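Local atomic coordinates of methionine gamma-lyase (Trichomonas vaginalis, PDB entry 1E5E), a protein that belongs to the Cys/Met metabolism family of enzymes that depend on pyridoxal phosphate, and assembles from four chains. Residues G69-V81 with N185-D197. Residues are numbered along the deposited sequence; the frame is centred on the assembly and turned at random.
Sequences GKIAFLEKTEACV and NTFCSPMITNPVD. With PPJ (N-(hydroxy{3-hydroxy-2-methyl-5-[(phosphonooxy)methyl]pyridin-4-yl}methyl)norvaline), chain C.
Glu75, in the last turn of helix 62-75, drives its carboxylate between Asn185, Pro190 and Asn194 of the loop that follows strand 180-184. The chain bends at chi2 (-77°), turning the carboxylate toward the loop, where each oxygen finds an amide. Asn185 ND2 reaches Glu75 OE2 at 2.8 Å, on the syn lone pair and within the amide plane of Asn185. The second bond is less straight: Asn194 ND2 meets Glu75 OE1 at 3.1 Å with an N-H...O angle of 136°, against 156° for Asn185, and comes from above the carboxylate plane; its bond to Leu74 O is weak. Asn185 ND2 also donates to Thr193 O, tying the carboxylate's partner to the loop's own backbone, while His205 of strand 202-206 bonds Glu75 OE2 from outside. A water bonded to Glu75 O, Glu75 OE1 and Val196 N bridges helix end and loop.

Pro190 packs a ring carbon against the carboxylate, CG lying 3.5 Å from Glu75 OE2, with the ring crossing the glutamate chain at about a right angle. The apolar pairs follow: Leu74 CB meets Pro190 CB at 3.7 Å, and the bent Met191 chain brings CE to Leu74 CD2, also 3.7 Å away.

The looser side begins at Lys76, whose positive phi belongs to the Schellman motif ending the helix. Its extended side chain passes from buried Asn194 toward exposed Asp197. Lys76 NZ stays 4.5 Å from Asp197 OD1, too far for a salt bridge; one water instead joins Lys76 NZ, Asn194 OD1 and Asp197 OD2.

Thr186, next to Asn185, lines the PPJ pocket without touching 69-81. With two amide N-H groups and a water donating to its oxygens, and His205 NE2 bonded to OE2, the buried Glu75 carboxylate is probably stabilised as an anion.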
ATOM      1  N   GLY A  69      -2.711  -0.840  21.116  1.00 15.04           N
ATOM      2  CA  GLY A  69      -3.516  -0.235  22.193  1.00 13.65           C
ATOM      3  C   GLY A  69      -4.973  -0.589  21.990  1.00 14.06           C
ATOM      4  O   GLY A  69      -5.733  -0.886  22.934  1.00 14.68           O
ATOM      5  N   LYS A  70      -5.380  -0.648  20.726  1.00 14.11           N
ATOM      6  CA  LYS A  70      -6.776  -1.045  20.446  1.00 13.73           C
ATOM      7  C   LYS A  70      -7.007  -2.486  20.883  1.00 14.58           C
ATOM      8  O   LYS A  70      -7.965  -2.758  21.651  1.00 14.98           O
ATOM      9  CB  LYS A  70      -7.119  -0.799  18.997  1.00 15.30           C
ATOM     10  CG  LYS A  70      -7.422   0.653  18.618  1.00 14.98           C
ATOM     11  CD  LYS A  70      -7.574   0.842  17.125  1.00 17.36           C
ATOM     12  CE  LYS A  70      -8.179   2.216  16.766  1.00 15.52           C
ATOM     13  NZ  LYS A  70      -7.344   3.313  17.343  1.00 14.57           N
ATOM     14  N   ILE A  71      -6.089  -3.410  20.617  1.00 13.19           N
ATOM     15  CA  ILE A  71      -6.241  -4.824  20.969  1.00 12.57           C
ATOM     16  C   ILE A  71      -6.077  -5.041  22.476  1.00 14.96           C
ATOM     17  O   ILE A  71      -6.849  -5.813  23.052  1.00 13.37           O
ATOM     18  CB  ILE A  71      -5.211  -5.723  20.242  1.00 15.03           C
ATOM     19  CG1 ILE A  71      -5.346  -5.656  18.707  1.00 13.85           C
ATOM     20  CG2 ILE A  71      -5.242  -7.161  20.720  1.00 12.18           C
ATOM     21  CD1 ILE A  71      -6.674  -6.189  18.215  1.00 12.67           C
ATOM     22  N   ALA A  72      -5.114  -4.362  23.109  1.00 14.28           N
ATOM     23  CA  ALA A  72      -4.947  -4.474  24.561  1.00 14.42           C
ATOM     24  C   ALA A  72      -6.238  -4.019  25.251  1.00 16.46           C
ATOM     25  O   ALA A  72      -6.647  -4.631  26.232  1.00 14.35           O
ATOM     26  CB  ALA A  72      -3.893  -3.525  25.129  1.00 12.53           C
ATOM     27  N   PHE A  73      -6.883  -2.954  24.731  1.00 18.66           N
ATOM     28  CA  PHE A  73      -8.160  -2.537  25.320  1.00 18.00           C
ATOM     29  C   PHE A  73      -9.205  -3.642  25.150  1.00 18.76           C
ATOM     30  O   PHE A  73      -9.893  -3.987  26.134  1.00 17.50           O
ATOM     31  CB  PHE A  73      -8.644  -1.209  24.726  1.00 18.56           C
ATOM     32  CG  PHE A  73      -9.909  -0.719  25.364  1.00 18.04           C
ATOM     33  CD1 PHE A  73     -11.135  -1.195  24.964  1.00 19.19           C
ATOM     34  CD2 PHE A  73      -9.831   0.212  26.380  1.00 19.78           C
ATOM     35  CE1 PHE A  73     -12.293  -0.793  25.628  1.00 19.50           C
ATOM     36  CE2 PHE A  73     -10.984   0.673  27.002  1.00 21.21           C
ATOM     37  CZ  PHE A  73     -12.218   0.149  26.624  1.00 19.42           C
ATOM     38  N   LEU A  74      -9.338  -4.179  23.924  1.00 15.62           N
ATOM     39  CA  LEU A  74     -10.331  -5.215  23.675  1.00 15.33           C
ATOM     40  C   LEU A  74     -10.109  -6.498  24.478  1.00 15.64           C
ATOM     41  O   LEU A  74     -11.102  -7.142  24.829  1.00 13.32           O
ATOM     42  CB  LEU A  74     -10.416  -5.551  22.172  1.00 14.05           C
ATOM     43  CG  LEU A  74     -10.983  -4.357  21.337  1.00 18.55           C
ATOM     44  CD1 LEU A  74     -10.789  -4.621  19.838  1.00 15.57           C
ATOM     45  CD2 LEU A  74     -12.471  -4.164  21.633  1.00 15.91           C
ATOM     46  N   GLU A  75      -8.871  -6.865  24.815  1.00 15.30           N
ATOM     47  CA  GLU A  75      -8.582  -8.041  25.599  1.00 17.19           C
ATOM     48  C   GLU A  75      -8.492  -7.788  27.103  1.00 18.29           C
ATOM     49  O   GLU A  75      -8.209  -8.661  27.920  1.00 18.17           O
ATOM     50  CB  GLU A  75      -7.276  -8.687  25.095  1.00 17.16           C
ATOM     51  CG  GLU A  75      -7.514  -9.408  23.750  1.00 16.69           C
ATOM     52  CD  GLU A  75      -8.229 -10.758  23.928  1.00 17.47           C
ATOM     53  OE1 GLU A  75      -8.822 -10.984  25.009  1.00 16.65           O
ATOM     54  OE2 GLU A  75      -8.269 -11.591  23.004  1.00 15.73           O
ATOM     55  N   LYS A  76      -8.601  -6.547  27.511  1.00 19.45           N
ATOM     56  CA  LYS A  76      -8.459  -6.034  28.848  1.00 20.76           C
ATOM     57  C   LYS A  76      -7.087  -6.355  29.417  1.00 20.19           C
ATOM     58  O   LYS A  76      -6.984  -6.772  30.578  1.00 20.24           O
ATOM     59  CB  LYS A  76      -9.603  -6.559  29.736  1.00 24.05           C
ATOM     60  CG  LYS A  76     -11.002  -6.139  29.292  1.00 25.98           C
ATOM     61  CD  LYS A  76     -12.041  -6.810  30.219  1.00 32.60           C
ATOM     62  CE  LYS A  76     -13.363  -6.060  30.119  1.00 35.66           C
ATOM     63  NZ  LYS A  76     -14.542  -6.908  30.513  1.00 40.23           N
ATOM     64  N   THR A  77      -6.029  -6.188  28.635  1.00 18.12           N
ATOM     65  CA  THR A  77      -4.681  -6.482  29.110  1.00 18.07           C
ATOM     66  C   THR A  77      -3.932  -5.165  29.271  1.00 18.79           C
ATOM     67  O   THR A  77      -4.368  -4.205  28.616  1.00 18.08           O
ATOM     68  CB  THR A  77      -3.923  -7.407  28.157  1.00 18.15           C
ATOM     69  OG1 THR A  77      -3.874  -6.803  26.866  1.00 18.67           O
ATOM     70  CG2 THR A  77      -4.599  -8.786  28.095  1.00 20.10           C
ATOM     71  N   GLU A  78      -2.855  -5.089  30.032  1.00 17.89           N
ATOM     72  CA  GLU A  78      -2.171  -3.788  30.096  1.00 20.20           C
ATOM     73  C   GLU A  78      -1.531  -3.429  28.745  1.00 20.56           C
ATOM     74  O   GLU A  78      -1.323  -2.252  28.460  1.00 21.37           O
ATOM     75  CB  GLU A  78      -1.010  -3.860  31.116  1.00 20.24           C
ATOM     76  CG  GLU A  78      -1.606  -4.123  32.513  1.00 23.06           C
ATOM     77  CD  GLU A  78      -0.554  -4.246  33.603  1.00 23.83           C
ATOM     78  OE1 GLU A  78       0.645  -4.460  33.367  1.00 22.44           O
ATOM     79  OE2 GLU A  78      -0.968  -4.139  34.781  1.00 25.87           O
ATOM     80  N   ALA A  79      -1.053  -4.409  27.987  1.00 17.81           N
ATOM     81  CA  ALA A  79      -0.245  -4.108  26.819  1.00 18.90           C
ATOM     82  C   ALA A  79      -0.526  -5.146  25.738  1.00 17.90           C
ATOM     83  O   ALA A  79      -1.147  -6.181  26.009  1.00 16.72           O
ATOM     84  CB  ALA A  79       1.237  -4.079  27.203  1.00 16.90           C
ATOM     85  N   CYS A  80       0.030  -4.880  24.580  1.00 15.88           N
ATOM     86  CA  CYS A  80      -0.060  -5.771  23.431  1.00 14.88           C
ATOM     87  C   CYS A  80       1.143  -5.495  22.542  1.00 14.77           C
ATOM     88  O   CYS A  80       1.618  -4.377  22.335  1.00 14.36           O
ATOM     89  CB  CYS A  80      -1.403  -5.521  22.692  1.00 12.78           C
ATOM     90  SG  CYS A  80      -1.461  -6.343  21.077  1.00 12.00           S
ATOM     91  N   VAL A  81       1.721  -6.527  21.977  1.00 15.77           N
ATOM     92  CA  VAL A  81       2.848  -6.524  21.056  1.00 16.18           C
ATOM     93  C   VAL A  81       2.365  -7.182  19.754  1.00 16.17           C
ATOM     94  O   VAL A  81       1.818  -8.282  19.832  1.00 15.82           O
ATOM     95  CB  VAL A  81       4.014  -7.322  21.641  1.00 18.57           C
ATOM     96  CG1 VAL A  81       5.179  -7.463  20.659  1.00 17.65           C
ATOM     97  CG2 VAL A  81       4.509  -6.696  22.945  1.00 16.84           C
ATOM     98  N   ASN A 185      -6.201 -17.377  21.682  1.00 15.67           N
ATOM     99  CA  ASN A 185      -7.574 -16.916  21.563  1.00 14.85           C
ATOM    100  C   ASN A 185      -7.989 -16.569  20.154  1.00 14.64           C
ATOM    101  O   ASN A 185      -8.992 -15.872  19.970  1.00 15.18           O
ATOM    102  CB  ASN A 185      -7.765 -15.691  22.493  1.00 15.30           C
ATOM    103  CG  ASN A 185      -9.214 -15.377  22.825  1.00 17.22           C
ATOM    104  OD1 ASN A 185     -10.024 -16.314  22.942  1.00 18.03           O
ATOM    105  ND2 ASN A 185      -9.607 -14.098  22.934  1.00 14.53           N
ATOM    106  N   THR A 186      -7.266 -17.086  19.168  1.00 15.18           N
ATOM    107  CA  THR A 186      -7.522 -16.831  17.763  1.00 15.73           C
ATOM    108  C   THR A 186      -8.929 -17.203  17.313  1.00 16.68           C
ATOM    109  O   THR A 186      -9.577 -16.398  16.685  1.00 14.63           O
ATOM    110  CB  THR A 186      -6.554 -17.681  16.904  1.00 15.24           C
ATOM    111  OG1 THR A 186      -5.197 -17.338  17.194  1.00 12.71           O
ATOM    112  CG2 THR A 186      -6.805 -17.459  15.418  1.00 12.53           C
ATOM    113  N   PHE A 187      -9.371 -18.416  17.607  1.00 17.49           N
ATOM    114  CA  PHE A 187     -10.702 -18.887  17.198  1.00 18.17           C
ATOM    115  C   PHE A 187     -11.792 -18.057  17.808  1.00 18.86           C
ATOM    116  O   PHE A 187     -12.799 -17.879  17.121  1.00 21.68           O
ATOM    117  CB  PHE A 187     -10.938 -20.361  17.543  1.00 16.74           C
ATOM    118  CG  PHE A 187     -10.367 -21.307  16.524  1.00 17.37           C
ATOM    119  CD1 PHE A 187      -9.331 -20.924  15.681  1.00 17.01           C
ATOM    120  CD2 PHE A 187     -10.818 -22.612  16.466  1.00 16.89           C
ATOM    121  CE1 PHE A 187      -8.812 -21.794  14.741  1.00 17.26           C
ATOM    122  CE2 PHE A 187     -10.319 -23.495  15.519  1.00 16.80           C
ATOM    123  CZ  PHE A 187      -9.323 -23.088  14.649  1.00 18.00           C
ATOM    124  N   CYS A 188     -11.598 -17.476  18.993  1.00 17.98           N
ATOM    125  CA  CYS A 188     -12.682 -16.656  19.523  1.00 16.10           C
ATOM    126  C   CYS A 188     -12.648 -15.191  19.123  1.00 16.29           C
ATOM    127  O   CYS A 188     -13.708 -14.586  18.832  1.00 17.18           O
ATOM    128  CB  CYS A 188     -12.615 -16.702  21.044  1.00 16.76           C
ATOM    129  SG  CYS A 188     -13.078 -18.249  21.844  1.00 16.04           S
ATOM    130  N   SER A 189     -11.483 -14.575  19.207  1.00 14.73           N
ATOM    131  CA  SER A 189     -11.246 -13.150  18.980  1.00 14.82           C
ATOM    132  C   SER A 189     -11.634 -12.493  20.305  1.00 15.66           C
ATOM    133  O   SER A 189     -12.422 -13.067  21.041  1.00 12.61           O
ATOM    134  CB  SER A 189     -11.984 -12.500  17.800  1.00 13.81           C
ATOM    135  OG  SER A 189     -13.250 -11.999  18.236  1.00 15.37           O
ATOM    136  N   PRO A 190     -11.236 -11.246  20.538  1.00 16.62           N
ATOM    137  CA  PRO A 190     -11.544 -10.511  21.733  1.00 16.83           C
ATOM    138  C   PRO A 190     -13.027 -10.189  21.810  1.00 18.06           C
ATOM    139  O   PRO A 190     -13.502  -9.800  22.887  1.00 16.92           O
ATOM    140  CB  PRO A 190     -10.733  -9.199  21.656  1.00 15.62           C
ATOM    141  CG  PRO A 190      -9.684  -9.439  20.620  1.00 16.29           C
ATOM    142  CD  PRO A 190     -10.235 -10.517  19.698  1.00 16.76           C
ATOM    143  N   MET A 191     -13.793 -10.408  20.734  1.00 18.21           N
ATOM    144  CA  MET A 191     -15.207 -10.114  20.799  1.00 17.83           C
ATOM    145  C   MET A 191     -15.919 -11.262  21.501  1.00 18.17           C
ATOM    146  O   MET A 191     -17.034 -11.022  21.922  1.00 19.20           O
ATOM    147  CB  MET A 191     -15.863 -10.027  19.432  1.00 20.88           C
ATOM    148  CG  MET A 191     -15.622  -8.814  18.591  1.00 23.46           C
ATOM    149  SD  MET A 191     -15.937  -7.263  19.479  1.00 27.30           S
ATOM    150  CE  MET A 191     -14.233  -6.899  19.848  1.00 27.57           C
ATOM    151  N   ILE A 192     -15.328 -12.444  21.542  1.00 16.27           N
ATOM    152  CA  ILE A 192     -16.098 -13.582  22.052  1.00 18.37           C
ATOM    153  C   ILE A 192     -15.575 -13.921  23.447  1.00 18.44           C
ATOM    154  O   ILE A 192     -16.339 -14.234  24.343  1.00 17.99           O
ATOM    155  CB  ILE A 192     -16.016 -14.767  21.072  1.00 17.36           C
ATOM    156  CG1 ILE A 192     -16.938 -14.497  19.856  1.00 16.49           C
ATOM    157  CG2 ILE A 192     -16.368 -16.084  21.750  1.00 16.17           C
ATOM    158  CD1 ILE A 192     -16.954 -15.576  18.799  1.00 13.79           C
ATOM    159  N   THR A 193     -14.268 -13.882  23.590  1.00 18.76           N
ATOM    160  CA  THR A 193     -13.648 -14.207  24.862  1.00 18.73           C
ATOM    161  C   THR A 193     -12.506 -13.292  25.244  1.00 17.72           C
ATOM    162  O   THR A 193     -11.667 -12.958  24.414  1.00 15.72           O
ATOM    163  CB  THR A 193     -13.064 -15.649  24.795  1.00 18.28           C
ATOM    164  OG1 THR A 193     -14.142 -16.604  24.631  1.00 18.87           O
ATOM    165  CG2 THR A 193     -12.413 -16.013  26.124  1.00 18.02           C
ATOM    166  N   ASN A 194     -12.402 -12.976  26.510  1.00 16.40           N
ATOM    167  CA  ASN A 194     -11.241 -12.282  27.083  1.00 17.22           C
ATOM    168  C   ASN A 194     -10.666 -13.267  28.099  1.00 18.71           C
ATOM    169  O   ASN A 194     -11.045 -13.312  29.281  1.00 19.08           O
ATOM    170  CB  ASN A 194     -11.644 -10.985  27.786  1.00 16.91           C
ATOM    171  CG  ASN A 194     -12.104  -9.916  26.813  1.00 18.63           C
ATOM    172  OD1 ASN A 194     -12.855  -8.995  27.169  1.00 20.98           O
ATOM    173  ND2 ASN A 194     -11.704  -9.967  25.538  1.00 13.69           N
ATOM    174  N   PRO A 195      -9.738 -14.131  27.704  1.00 18.94           N
ATOM    175  CA  PRO A 195      -9.225 -15.163  28.574  1.00 17.84           C
ATOM    176  C   PRO A 195      -8.659 -14.669  29.889  1.00 20.26           C
ATOM    177  O   PRO A 195      -8.795 -15.443  30.869  1.00 17.90           O
ATOM    178  CB  PRO A 195      -8.211 -15.937  27.742  1.00 17.92           C
ATOM    179  CG  PRO A 195      -8.585 -15.592  26.309  1.00 17.73           C
ATOM    180  CD  PRO A 195      -9.189 -14.230  26.321  1.00 16.87           C
ATOM    181  N   VAL A 196      -8.157 -13.453  30.038  1.00 19.16           N
ATOM    182  CA  VAL A 196      -7.661 -12.943  31.301  1.00 20.63           C
ATOM    183  C   VAL A 196      -8.771 -12.914  32.355  1.00 21.97           C
ATOM    184  O   VAL A 196      -8.423 -12.968  33.526  1.00 20.05           O
ATOM    185  CB  VAL A 196      -7.028 -11.538  31.259  1.00 21.38           C
ATOM    186  CG1 VAL A 196      -5.854 -11.533  30.266  1.00 20.72           C
ATOM    187  CG2 VAL A 196      -8.064 -10.475  30.876  1.00 17.88           C
ATOM    188  N   ASP A 197     -10.054 -12.848  31.982  1.00 21.56           N
ATOM    189  CA  ASP A 197     -11.159 -12.885  32.893  1.00 22.83           C
ATOM    190  C   ASP A 197     -11.115 -14.170  33.746  1.00 22.74           C
ATOM    191  O   ASP A 197     -11.737 -14.243  34.805  1.00 20.37           O
ATOM    192  CB  ASP A 197     -12.526 -12.891  32.201  1.00 23.30           C
ATOM    193  CG  ASP A 197     -12.904 -11.576  31.541  1.00 25.51           C
ATOM    194  OD1 ASP A 197     -12.292 -10.544  31.875  1.00 25.89           O
ATOM    195  OD2 ASP A 197     -13.801 -11.599  30.674  1.00 27.03           O
TER
HETATM  196  N1  PPJ C 405      -2.706 -20.037  16.198  1.00 20.73           N
HETATM  197  C2  PPJ C 405      -3.823 -20.579  15.670  1.00 20.37           C
HETATM  198  C6  PPJ C 405      -1.602 -19.820  15.429  1.00 21.63           C
HETATM  199  C2A PPJ C 405      -4.831 -21.233  16.397  1.00 18.06           C
HETATM  200  C3  PPJ C 405      -3.832 -20.725  14.268  1.00 20.07           C
HETATM  201  O3  PPJ C 405      -4.860 -21.376  13.793  1.00 18.32           O
HETATM  202  C4  PPJ C 405      -2.779 -20.307  13.447  1.00 20.86           C
HETATM  203  C4A PPJ C 405      -2.894 -20.512  12.040  1.00 22.62           C
HETATM  204  C5  PPJ C 405      -1.580 -19.893  14.027  1.00 21.06           C
HETATM  205  N   PPJ C 405      -3.665 -21.467  11.485  1.00 21.88           N
HETATM  206  C5A PPJ C 405      -0.500 -19.284  13.308  1.00 19.42           C
HETATM  207  OP4 PPJ C 405      -0.842 -18.086  12.963  1.00 19.64           O
HETATM  208  P   PPJ C 405      -0.114 -17.593  11.635  1.00 17.93           P
HETATM  209  OP1 PPJ C 405      -0.588 -16.082  11.455  1.00 18.71           O
HETATM  210  OP2 PPJ C 405      -0.560 -18.496  10.445  1.00 18.37           O
HETATM  211  OP3 PPJ C 405       1.471 -17.646  11.776  1.00 18.41           O
HETATM  212  CA  PPJ C 405      -3.864 -21.626  10.146  1.00 22.87           C
HETATM  213  CB  PPJ C 405      -2.754 -21.573   9.183  1.00 22.76           C
HETATM  214  C   PPJ C 405      -4.778 -22.677   9.830  1.00 21.53           C
HETATM  215  CG  PPJ C 405      -1.698 -22.616   9.126  1.00 24.27           C
HETATM  216  CD  PPJ C 405      -1.981 -23.506   8.011  1.00 23.92           C
HETATM  217  O   PPJ C 405      -5.236 -23.379  10.803  1.00 21.82           O
HETATM  218  OXT PPJ C 405      -5.497 -22.646   8.740  1.00 23.08           O
HETATM  219  O   HOH W   1     -14.108  -7.157  23.689  1.00 34.70           O
HETATM  220  O   HOH W   2      -8.099 -11.414  27.737  1.00 16.02           O
HETATM  221  O   HOH W   3     -14.615  -9.374  29.378  1.00 32.74           O